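PDB 5UR2: bifunctional protein PutA from Bdellovibrio bacteriovorus, which probably oxidises L-proline to L-glutamate in two steps, with an FAD-dependent proline dehydrogenase and an NAD-dependent L-glutamate gamma-semialdehyde dehydrogenase on one chain. Local coordinates for residues Tyr275-Phe280 and Val323-Ala328; Asp282-Thr287 and Ala338-Glu343; Ala332-Cys337 and Val357-Ala362. One frame throughout, in Å; residues are numbered along the deposited sequence.

Interaction 1. Residues Tyr275-Phe280 and Val323-Ala328; sequences YLRDSF and VYTNKA. With P5F (N-propargylglycine-modified flavin adenine dinucleotide), chain F.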
loop_
_atom_site.group_PDB
_atom_site.type_symbol
_atom_site.label_atom_id
_atom_site.label_comp_id
_atom_site.label_asym_id
_atom_site.label_seq_id
_atom_site.Cartn_x
_atom_site.Cartn_y
_atom_site.Cartn_z
ATOM N N TYR B 275 17.017 -38.273 -15.451
ATOM C CA TYR B 275 16.234 -37.420 -14.570
ATOM C C TYR B 275 15.127 -36.679 -15.308
ATOM O O TYR B 275 14.367 -35.941 -14.665
ATOM C CB TYR B 275 17.147 -36.442 -13.803
ATOM C CG TYR B 275 17.755 -35.250 -14.539
ATOM C CD1 TYR B 275 17.706 -35.118 -15.934
ATOM C CD2 TYR B 275 18.423 -34.252 -13.808
ATOM C CE1 TYR B 275 18.292 -34.000 -16.574
ATOM C CE2 TYR B 275 19.005 -33.151 -14.430
ATOM C CZ TYR B 275 18.936 -33.017 -15.803
ATOM O OH TYR B 275 19.541 -31.915 -16.390
ATOM N N LEU B 276 15.013 -36.859 -16.629
ATOM C CA LEU B 276 13.920 -36.267 -17.391
ATOM C C LEU B 276 12.690 -37.165 -17.340
ATOM O O LEU B 276 12.798 -38.395 -17.446
ATOM C CB LEU B 276 14.310 -36.042 -18.854
ATOM C CG LEU B 276 15.407 -34.994 -19.090
ATOM C CD1 LEU B 276 15.690 -34.835 -20.586
ATOM C CD2 LEU B 276 15.038 -33.660 -18.426
ATOM N N ARG B 277 11.512 -36.532 -17.211
ATOM C CA ARG B 277 10.259 -37.290 -17.180
ATOM C C ARG B 277 9.996 -38.048 -18.486
ATOM O O ARG B 277 9.340 -39.101 -18.465
ATOM C CB ARG B 277 9.079 -36.351 -16.866
ATOM C CG ARG B 277 9.176 -35.711 -15.481
ATOM C CD ARG B 277 8.128 -34.606 -15.206
ATOM N NE ARG B 277 8.426 -33.984 -13.913
ATOM C CZ ARG B 277 8.050 -34.476 -12.731
ATOM N NH1 ARG B 277 7.341 -35.595 -12.655
ATOM N NH2 ARG B 277 8.397 -33.861 -11.615
ATOM N N ASP B 278 10.501 -37.562 -19.622
ATOM C CA ASP B 278 10.204 -38.207 -20.895
ATOM C C ASP B 278 11.324 -39.121 -21.373
ATOM O O ASP B 278 11.264 -39.638 -22.491
ATOM C CB ASP B 278 9.838 -37.154 -21.964
ATOM C CG ASP B 278 10.966 -36.191 -22.285
ATOM O OD1 ASP B 278 12.119 -36.427 -21.858
ATOM O OD2 ASP B 278 10.686 -35.179 -22.980
ATOM N N SER B 279 12.302 -39.395 -20.516
ATOM C CA SER B 279 13.467 -40.142 -20.956
ATOM C C SER B 279 13.152 -41.618 -21.223
ATOM O O SER B 279 13.750 -42.222 -22.128
ATOM C CB SER B 279 14.583 -39.971 -19.922
ATOM O OG SER B 279 14.138 -40.324 -18.606
ATOM N N PHE B 280 12.248 -42.235 -20.460
ATOM C CA PHE B 280 11.938 -43.630 -20.775
ATOM C C PHE B 280 11.243 -43.737 -22.128
ATOM O O PHE B 280 11.512 -44.666 -22.894
ATOM C CB PHE B 280 11.106 -44.282 -19.663
ATOM C CG PHE B 280 10.787 -45.740 -19.912
ATOM C CD1 PHE B 280 11.813 -46.677 -20.071
ATOM C CD2 PHE B 280 9.468 -46.193 -19.915
ATOM C CE1 PHE B 280 11.523 -48.040 -20.297
ATOM C CE2 PHE B 280 9.167 -47.533 -20.119
ATOM C CZ PHE B 280 10.199 -48.470 -20.314
ATOM N N VAL B 323 12.213 -32.119 -15.189
ATOM C CA VAL B 323 12.941 -33.103 -14.389
ATOM C C VAL B 323 12.027 -33.614 -13.285
ATOM O O VAL B 323 11.083 -32.935 -12.865
ATOM C CB VAL B 323 14.249 -32.530 -13.801
ATOM C CG1 VAL B 323 15.267 -32.272 -14.910
ATOM C CG2 VAL B 323 13.974 -31.235 -13.031
ATOM N N TYR B 324 12.278 -34.850 -12.847
ATOM C CA TYR B 324 11.733 -35.288 -11.571
ATOM C C TYR B 324 12.275 -34.387 -10.482
ATOM O O TYR B 324 13.388 -33.869 -10.589
ATOM C CB TYR B 324 12.124 -36.739 -11.246
ATOM C CG TYR B 324 11.683 -37.749 -12.254
ATOM C CD1 TYR B 324 10.342 -38.118 -12.357
ATOM C CD2 TYR B 324 12.603 -38.335 -13.120
ATOM C CE1 TYR B 324 9.929 -39.077 -13.293
ATOM C CE2 TYR B 324 12.205 -39.269 -14.066
ATOM C CZ TYR B 324 10.875 -39.635 -14.148
ATOM O OH TYR B 324 10.502 -40.568 -15.074
ATOM N N THR B 325 11.491 -34.202 -9.422
ATOM C CA THR B 325 11.974 -33.403 -8.307
ATOM C C THR B 325 12.118 -34.223 -7.028
ATOM O O THR B 325 12.458 -33.670 -5.981
ATOM C CB THR B 325 11.080 -32.174 -8.097
ATOM O OG1 THR B 325 9.718 -32.578 -7.990
ATOM C CG2 THR B 325 11.229 -31.214 -9.291
ATOM N N ASN B 326 11.914 -35.533 -7.096
ATOM C CA ASN B 326 12.289 -36.467 -6.041
ATOM C C ASN B 326 13.471 -37.277 -6.564
ATOM O O ASN B 326 13.362 -37.931 -7.609
ATOM C CB ASN B 326 11.086 -37.348 -5.685
ATOM C CG ASN B 326 11.438 -38.547 -4.795
ATOM O OD1 ASN B 326 12.543 -38.676 -4.281
ATOM N ND2 ASN B 326 10.456 -39.416 -4.592
ATOM N N LYS B 327 14.599 -37.231 -5.852
ATOM C CA LYS B 327 15.811 -37.810 -6.427
ATOM C C LYS B 327 15.677 -39.324 -6.622
ATOM O O LYS B 327 16.279 -39.887 -7.544
ATOM C CB LYS B 327 17.024 -37.470 -5.557
ATOM C CG LYS B 327 18.365 -37.718 -6.278
ATOM C CD LYS B 327 19.030 -39.026 -5.788
ATOM C CE LYS B 327 20.331 -39.314 -6.551
ATOM N NZ LYS B 327 20.945 -40.615 -6.114
ATOM N N ALA B 328 14.901 -39.992 -5.767
ATOM C CA ALA B 328 14.645 -41.414 -5.947
ATOM C C ALA B 328 13.890 -41.702 -7.246
ATOM O O ALA B 328 14.051 -42.791 -7.814
ATOM C CB ALA B 328 13.892 -41.977 -4.733
HETATM P PA P5F F . 23.832 -39.718 -7.955
HETATM O O1A P5F F . 23.350 -41.188 -7.711
HETATM O O2A P5F F . 24.165 -38.920 -6.795
HETATM O O5B P5F F . 22.827 -38.821 -8.625
HETATM C C5B P5F F . 22.861 -37.399 -8.628
HETATM C C4B P5F F . 21.881 -36.893 -9.698
HETATM O O4B P5F F . 20.528 -37.035 -9.336
HETATM C C3B P5F F . 22.001 -35.452 -10.099
HETATM O O3B P5F F . 23.058 -35.222 -10.949
HETATM C C2B P5F F . 20.696 -35.190 -10.738
HETATM O O2B P5F F . 20.725 -35.658 -12.043
HETATM C C1B P5F F . 19.764 -36.029 -9.941
HETATM N N9A P5F F . 19.067 -35.319 -8.899
HETATM C C8A P5F F . 19.612 -34.601 -7.842
HETATM N N7A P5F F . 18.612 -34.119 -7.094
HETATM C C5A P5F F . 17.382 -34.515 -7.624
HETATM C C6A P5F F . 16.046 -34.301 -7.291
HETATM N N6A P5F F . 15.694 -33.524 -6.136
HETATM N N1A P5F F . 15.061 -34.820 -8.049
HETATM C C2A P5F F . 15.342 -35.562 -9.142
HETATM N N3A P5F F . 16.639 -35.765 -9.510
HETATM C C4A P5F F . 17.659 -35.277 -8.792
HETATM N N1 P5F F . 24.887 -35.086 -17.646
HETATM C C2 P5F F . 24.071 -34.540 -18.704
HETATM O O2 P5F F . 22.868 -33.963 -18.366
HETATM N N3 P5F F . 24.492 -34.606 -20.072
HETATM C C4 P5F F . 25.722 -35.198 -20.452
HETATM O O4 P5F F . 26.072 -35.227 -21.808
HETATM C C4X P5F F . 26.589 -35.765 -19.337
HETATM N N5 P5F F . 27.934 -36.276 -19.595
HETATM C C5X P5F F . 28.490 -37.180 -18.569
HETATM C C6 P5F F . 29.549 -38.167 -18.942
HETATM C C7 P5F F . 30.022 -39.094 -17.979
HETATM C C7M P5F F . 31.094 -40.088 -18.370
HETATM C C8 P5F F . 29.492 -39.095 -16.654
HETATM C C8M P5F F . 29.968 -40.069 -15.606
HETATM C C9 P5F F . 28.487 -38.167 -16.293
HETATM C C9A P5F F . 27.987 -37.186 -17.298
HETATM N N10 P5F F . 26.931 -36.241 -16.928
HETATM C C10 P5F F . 26.155 -35.692 -18.005
HETATM C "C1'" P5F F . 26.528 -35.993 -15.522
HETATM C "C2'" P5F F . 25.543 -37.040 -15.001
HETATM O "O2'" P5F F . 24.345 -36.879 -15.659
HETATM C "C3'" P5F F . 25.298 -36.999 -13.491
HETATM O "O3'" P5F F . 24.743 -35.779 -13.170
HETATM C "C4'" P5F F . 26.540 -37.181 -12.630
HETATM O "O4'" P5F F . 27.428 -37.961 -13.354
HETATM C "C5'" P5F F . 26.287 -37.709 -11.205
HETATM O "O5'" P5F F . 25.292 -38.711 -11.134
HETATM P P P5F F . 25.366 -40.047 -10.217
HETATM O O1P P5F F . 24.596 -41.328 -10.717
HETATM O O2P P5F F . 26.924 -40.159 -10.015
HETATM O O3P P5F F . 25.089 -39.463 -8.708
HETATM C C21 P5F F . 28.945 -33.945 -20.219
HETATM C C22 P5F F . 28.473 -35.190 -19.991
HETATM C C23 P5F F . 28.369 -33.063 -21.341
HETATM O O HOH W 1 10.994 -41.482 -17.928
#
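Val323 and Tyr275 form the tight part of this contact. Val323 CG1 stands 3.6 Å from the centroid of the Tyr275 ring and only 1° off its normal, a CH-pi contact over the centre of the face. Tyr275 chi1 of 74° sets CG between the backbone N and the carbonyl carbon, and the ring runs beside the valine, pointing the same way. Leu276 CD2 meets the same Val323 methyl. The backbones are joined where Tyr324 N donates to Tyr275 O (3.0 Å, N-H...O angle 154°), next to a single bridge between Leu276 and Val323.

The Arg277 and Tyr324 side, partly exposed, is looser. Arg277 CG lies 4.3 Å from the Tyr324 ring centroid, toward the rim of one face, and the guanidinium gives Val323 O two weak bonds, from NE (3.0 Å) and NH2; NH2 also bonds Thr454 OG1. A water links Arg277 O, Phe280 N and Tyr324 OH.

The second segment carries on to the modified FAD: Lys327 NZ bonds phosphate O1A at 2.9 Å. The lysine, also salt-bridged to Asp331, would offset phosphate charge, while a weak bond from N6A to Thr325 O is consistent with the backbone helping to place the adenine.

Interaction 2. Residues Asp282-Thr287 and Ala338-Glu343; sequences DVKSLT and AKYLLE
Van der Waals contact joins Tyr340 and Leu341 to Val283, Lys284 and Thr287. With CG1 anti to the backbone N (chi1 165°), that methyl is the branch of Val283 that touches two successive residues of the facing helix, 3.8 Å from both Tyr340 CD2 and Leu341 CD2. The valine and tyrosine side chains run antiparallel alongside one another, whereas valine and leucine lie roughly perpendicular.

A CH-pi contact comes from Lys284, whose CG is 3.9 Å from the Tyr340 ring centroid and 20° off the normal, over one face but displaced toward the rim. Thr287 approaches the ring's edge instead, with OG1 3.6 Å from Tyr340 CE2.

The polar bonding of this threonine stays within its own helix. Thr287 OG1 donates to Val283 O at 2.9 Å, and Thr287 N reaches the same oxygen from the opposite face of the carbonyl plane, so two donors grip it.

The axes of the two short helical segments approach to 10.2 Å, 12° apart in direction. Inward, Val283 touches Ile272 of strand 268-273 and Leu341 touches Pro350 of strand 349-353. Near-parallel helices packed side by side outside a parallel barrel are characteristic of the TIM-barrel fold of proline dehydrogenase.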
loop_
_atom_site.group_PDB
_atom_site.type_symbol
_atom_site.label_atom_id
_atom_site.label_comp_id
_atom_site.label_asym_id
_atom_site.label_seq_id
_atom_site.Cartn_x
_atom_site.Cartn_y
_atom_site.Cartn_z
ATOM N N ASP B 282 11.805 -41.741 -24.643
ATOM C CA ASP B 282 12.891 -41.573 -25.613
ATOM C C ASP B 282 13.730 -42.839 -25.745
ATOM O O ASP B 282 14.195 -43.160 -26.841
ATOM C CB ASP B 282 13.801 -40.400 -25.243
ATOM C CG ASP B 282 13.138 -39.038 -25.448
ATOM O OD1 ASP B 282 12.191 -38.918 -26.261
ATOM O OD2 ASP B 282 13.576 -38.076 -24.783
ATOM N N VAL B 283 13.978 -43.545 -24.635
ATOM C CA VAL B 283 14.725 -44.803 -24.705
ATOM C C VAL B 283 13.990 -45.809 -25.583
ATOM O O VAL B 283 14.585 -46.473 -26.437
ATOM C CB VAL B 283 14.957 -45.364 -23.289
ATOM C CG1 VAL B 283 15.407 -46.829 -23.347
ATOM C CG2 VAL B 283 15.959 -44.502 -22.513
ATOM N N LYS B 284 12.684 -45.933 -25.397
ATOM C CA LYS B 284 11.917 -46.857 -26.216
ATOM C C LYS B 284 11.931 -46.415 -27.671
ATOM O O LYS B 284 12.030 -47.242 -28.588
ATOM C CB LYS B 284 10.485 -46.959 -25.680
ATOM C CG LYS B 284 10.430 -47.666 -24.315
ATOM C CD LYS B 284 9.144 -47.398 -23.553
ATOM C CE LYS B 284 8.049 -48.376 -23.983
ATOM N NZ LYS B 284 7.043 -47.810 -24.918
ATOM N N SER B 285 11.843 -45.103 -27.896
ATOM C CA SER B 285 11.790 -44.580 -29.252
ATOM C C SER B 285 13.128 -44.766 -29.966
ATOM O O SER B 285 13.167 -45.161 -31.136
ATOM C CB SER B 285 11.357 -43.112 -29.190
ATOM O OG SER B 285 11.344 -42.538 -30.471
ATOM N N LEU B 286 14.240 -44.535 -29.263
ATOM C CA LEU B 286 15.562 -44.787 -29.844
ATOM C C LEU B 286 15.796 -46.270 -30.129
ATOM O O LEU B 286 16.532 -46.608 -31.066
ATOM C CB LEU B 286 16.652 -44.247 -28.924
ATOM C CG LEU B 286 16.847 -42.723 -28.913
ATOM C CD1 LEU B 286 17.699 -42.304 -27.709
ATOM C CD2 LEU B 286 17.527 -42.297 -30.194
ATOM N N THR B 287 15.219 -47.174 -29.327
ATOM C CA THR B 287 15.386 -48.603 -29.597
ATOM C C THR B 287 14.671 -49.009 -30.887
ATOM O O THR B 287 15.246 -49.717 -31.725
ATOM C CB THR B 287 14.878 -49.441 -28.411
ATOM O OG1 THR B 287 15.613 -49.104 -27.227
ATOM C CG2 THR B 287 15.071 -50.933 -28.677
ATOM N N ALA B 338 17.764 -48.617 -17.810
ATOM C CA ALA B 338 18.886 -49.535 -17.966
ATOM C C ALA B 338 18.400 -50.948 -18.290
ATOM O O ALA B 338 18.919 -51.602 -19.199
ATOM C CB ALA B 338 19.758 -49.511 -16.709
ATOM N N LYS B 339 17.383 -51.427 -17.568
ATOM C CA LYS B 339 16.856 -52.761 -17.842
ATOM C C LYS B 339 16.355 -52.861 -19.280
ATOM O O LYS B 339 16.625 -53.856 -19.970
ATOM C CB LYS B 339 15.742 -53.108 -16.843
ATOM N N TYR B 340 15.654 -51.824 -19.762
ATOM C CA TYR B 340 15.096 -51.864 -21.112
ATOM C C TYR B 340 16.200 -51.952 -22.168
ATOM O O TYR B 340 16.136 -52.788 -23.077
ATOM C CB TYR B 340 14.207 -50.641 -21.359
ATOM C CG TYR B 340 13.378 -50.761 -22.626
ATOM C CD1 TYR B 340 12.139 -51.397 -22.610
ATOM C CD2 TYR B 340 13.833 -50.254 -23.829
ATOM C CE1 TYR B 340 11.381 -51.524 -23.760
ATOM C CE2 TYR B 340 13.080 -50.370 -24.988
ATOM C CZ TYR B 340 11.860 -51.014 -24.951
ATOM O OH TYR B 340 11.116 -51.118 -26.108
ATOM N N LEU B 341 17.222 -51.097 -22.061
ATOM C CA LEU B 341 18.323 -51.135 -23.017
ATOM C C LEU B 341 19.037 -52.486 -22.977
ATOM O O LEU B 341 19.377 -53.045 -24.024
ATOM C CB LEU B 341 19.305 -49.998 -22.725
ATOM C CG LEU B 341 18.770 -48.572 -22.922
ATOM C CD1 LEU B 341 19.592 -47.555 -22.148
ATOM C CD2 LEU B 341 18.738 -48.206 -24.400
ATOM N N LEU B 342 19.274 -53.027 -21.773
ATOM C CA LEU B 342 19.893 -54.345 -21.663
ATOM C C LEU B 342 19.027 -55.412 -22.322
ATOM O O LEU B 342 19.532 -56.275 -23.050
ATOM C CB LEU B 342 20.132 -54.688 -20.194
ATOM C CG LEU B 342 21.252 -53.895 -19.545
ATOM C CD1 LEU B 342 21.273 -54.175 -18.037
ATOM C CD2 LEU B 342 22.590 -54.260 -20.227
ATOM N N GLU B 343 17.712 -55.338 -22.098
ATOM C CA GLU B 343 16.788 -56.277 -22.719
ATOM C C GLU B 343 16.901 -56.268 -24.234
ATOM O O GLU B 343 16.663 -57.298 -24.879
ATOM C CB GLU B 343 15.363 -55.932 -22.306
ATOM C CG GLU B 343 14.369 -56.947 -22.740
ATOM C CD GLU B 343 14.493 -58.212 -21.926
ATOM O OE1 GLU B 343 14.468 -58.116 -20.670
ATOM O OE2 GLU B 343 14.629 -59.287 -22.548
#

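Interaction 3. Residues Ala332-Cys337 and Val357-Ala362; sequences ANYELC and VRTLAA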
loop_
_atom_site.group_PDB
_atom_site.type_symbol
_atom_site.label_atom_id
_atom_site.label_comp_id
_atom_site.label_asym_id
_atom_site.label_seq_id
_atom_site.Cartn_x
_atom_site.Cartn_y
_atom_site.Cartn_z
ATOM N N ALA B 332 15.199 -44.477 -9.811
ATOM C CA ALA B 332 14.297 -45.552 -10.220
ATOM C C ALA B 332 14.110 -45.556 -11.728
ATOM O O ALA B 332 14.090 -46.622 -12.358
ATOM C CB ALA B 332 12.943 -45.421 -9.516
ATOM N N ASN B 333 13.967 -44.369 -12.321
ATOM C CA ASN B 333 13.838 -44.277 -13.768
ATOM C C ASN B 333 15.129 -44.711 -14.463
ATOM O O ASN B 333 15.085 -45.325 -15.536
ATOM C CB ASN B 333 13.468 -42.843 -14.160
ATOM C CG ASN B 333 13.090 -42.733 -15.607
ATOM O OD1 ASN B 333 12.062 -43.280 -16.026
ATOM N ND2 ASN B 333 13.905 -42.043 -16.391
ATOM N N TYR B 334 16.288 -44.401 -13.870
ATOM C CA TYR B 334 17.555 -44.872 -14.430
ATOM C C TYR B 334 17.554 -46.390 -14.528
ATOM O O TYR B 334 17.870 -46.961 -15.580
ATOM C CB TYR B 334 18.731 -44.395 -13.572
ATOM C CG TYR B 334 20.096 -44.606 -14.203
ATOM C CD1 TYR B 334 20.666 -45.875 -14.299
ATOM C CD2 TYR B 334 20.827 -43.521 -14.676
ATOM C CE1 TYR B 334 21.922 -46.065 -14.888
ATOM C CE2 TYR B 334 22.067 -43.687 -15.250
ATOM C CZ TYR B 334 22.618 -44.961 -15.356
ATOM O OH TYR B 334 23.855 -45.096 -15.943
ATOM N N GLU B 335 17.183 -47.062 -13.438
ATOM C CA GLU B 335 17.207 -48.518 -13.448
ATOM C C GLU B 335 16.193 -49.078 -14.443
ATOM O O GLU B 335 16.484 -50.048 -15.152
ATOM C CB GLU B 335 16.997 -49.051 -12.024
ATOM C CG GLU B 335 18.189 -48.728 -11.118
ATOM C CD GLU B 335 18.120 -49.309 -9.702
ATOM O OE1 GLU B 335 17.338 -50.239 -9.435
ATOM O OE2 GLU B 335 18.879 -48.815 -8.844
ATOM N N LEU B 336 15.021 -48.452 -14.546
ATOM C CA LEU B 336 14.028 -48.886 -15.527
ATOM C C LEU B 336 14.571 -48.744 -16.950
ATOM O O LEU B 336 14.440 -49.658 -17.773
ATOM C CB LEU B 336 12.738 -48.073 -15.339
ATOM C CG LEU B 336 11.607 -48.296 -16.345
ATOM C CD1 LEU B 336 10.907 -49.647 -16.048
ATOM C CD2 LEU B 336 10.601 -47.156 -16.353
ATOM N N CYS B 337 15.179 -47.589 -17.260
ATOM C CA CYS B 337 15.790 -47.398 -18.572
ATOM C C CYS B 337 16.915 -48.398 -18.819
ATOM O O CYS B 337 17.029 -48.965 -19.918
ATOM C CB CYS B 337 16.318 -45.968 -18.702
ATOM S SG CYS B 337 15.007 -44.728 -18.832
ATOM N N VAL B 357 26.998 -46.563 -6.237
ATOM C CA VAL B 357 27.221 -48.009 -6.129
ATOM C C VAL B 357 25.907 -48.780 -6.258
ATOM O O VAL B 357 25.877 -49.860 -6.854
ATOM C CB VAL B 357 27.961 -48.356 -4.820
ATOM C CG1 VAL B 357 27.955 -49.865 -4.572
ATOM C CG2 VAL B 357 29.402 -47.884 -4.893
ATOM N N ARG B 358 24.802 -48.244 -5.713
ATOM C CA ARG B 358 23.492 -48.869 -5.916
ATOM C C ARG B 358 23.161 -48.999 -7.401
ATOM O O ARG B 358 22.862 -50.100 -7.890
ATOM C CB ARG B 358 22.400 -48.074 -5.192
ATOM C CG ARG B 358 20.977 -48.313 -5.728
ATOM C CD ARG B 358 20.453 -49.716 -5.414
ATOM N NE ARG B 358 19.338 -50.094 -6.293
ATOM C CZ ARG B 358 18.480 -51.085 -6.040
ATOM N NH1 ARG B 358 18.600 -51.799 -4.930
ATOM N NH2 ARG B 358 17.503 -51.369 -6.896
ATOM N N THR B 359 23.232 -47.880 -8.134
ATOM C CA THR B 359 22.967 -47.874 -9.574
ATOM C C THR B 359 23.854 -48.870 -10.309
ATOM O O THR B 359 23.379 -49.660 -11.136
ATOM C CB THR B 359 23.193 -46.466 -10.131
ATOM O OG1 THR B 359 22.407 -45.521 -9.387
ATOM C CG2 THR B 359 22.814 -46.399 -11.634
ATOM N N LEU B 360 25.160 -48.827 -10.040
ATOM C CA LEU B 360 26.082 -49.743 -10.703
ATOM C C LEU B 360 25.742 -51.202 -10.397
ATOM O O LEU B 360 25.769 -52.051 -11.296
ATOM C CB LEU B 360 27.520 -49.424 -10.287
ATOM C CG LEU B 360 28.031 -48.017 -10.639
ATOM C CD1 LEU B 360 29.363 -47.713 -9.956
ATOM C CD2 LEU B 360 28.180 -47.891 -12.131
ATOM N N ALA B 361 25.443 -51.515 -9.132
ATOM C CA ALA B 361 25.152 -52.898 -8.749
ATOM C C ALA B 361 23.858 -53.396 -9.387
ATOM O O ALA B 361 23.763 -54.565 -9.775
ATOM C CB ALA B 361 25.071 -53.027 -7.225
ATOM N N ALA B 362 22.847 -52.534 -9.486
ATOM C CA ALA B 362 21.610 -52.923 -10.161
ATOM C C ALA B 362 21.871 -53.246 -11.629
ATOM O O ALA B 362 21.420 -54.275 -12.142
ATOM C CB ALA B 362 20.571 -51.808 -10.028
HETATM O O HOH W 2 20.032 -46.153 -8.398
#
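Tyr334 presents one ring face to Thr359, whose CG2 methyl lies over the CD1-CE1 side of that face, 3.4 Å from CE1, with the ring's CG farther away. The two side chains cross at about a right angle, and the tyrosine hydroxyl continues to Leu301 O in the barrel wall.

Alongside is a buried, side-on salt bridge. Arg358 NE donates to Glu335 OE2 at 2.9 Å (N-H...O 172°), and Arg358 NH2 donates to Glu335 OE1 at 2.8 Å, also nearly straight. Both oxygens use their syn lone pairs, and the carboxylate and guanidinium planes are only 15° apart, which is the evidence for a true bidentate pair. Arg358 is bent at chi2 (69°), which turns CD out of an extended course, while Glu335 runs extended beyond CG to meet it. Ala362 CB packs 3.5 Å from Glu335 CD.

Further bonds hold each group. A water donates to Glu335 OE2 at 2.9 Å and also bonds Thr359 OG1, which has Lys303 NZ as another partner; Tyr366 OH bonds Glu335 OE1, and Arg358 bonds Gln7 and Leu444 O. With both carboxylate oxygens engaged and a guanidinium facing them, Glu335 is probably ionised, its buried charge likely balanced by Arg358.

How the interactions relate
The three contacts lie within the proline dehydrogenase TIM barrel, on the same side of the chain's centre, and share helix 327-343: interaction 1 uses its N-terminal start, interaction 3 its middle and interaction 2 its C-terminal end. Centres are about 16 Å apart for 1 and 2, and about 13 Å for the other pairs. Helix 279-293 serves interactions 1 and 2, whose segments alternate along the chain; helix 357-369 enters with interaction 3, which follows interaction 1. Direct contacts link them: Phe280 CE1 to Tyr340 CB at 3.9 Å, and Val283 CG2 to Cys337 SG at 3.8 Å. Thus the helix that begins at the adenine and phosphate of the modified FAD is packed between its two neighbours.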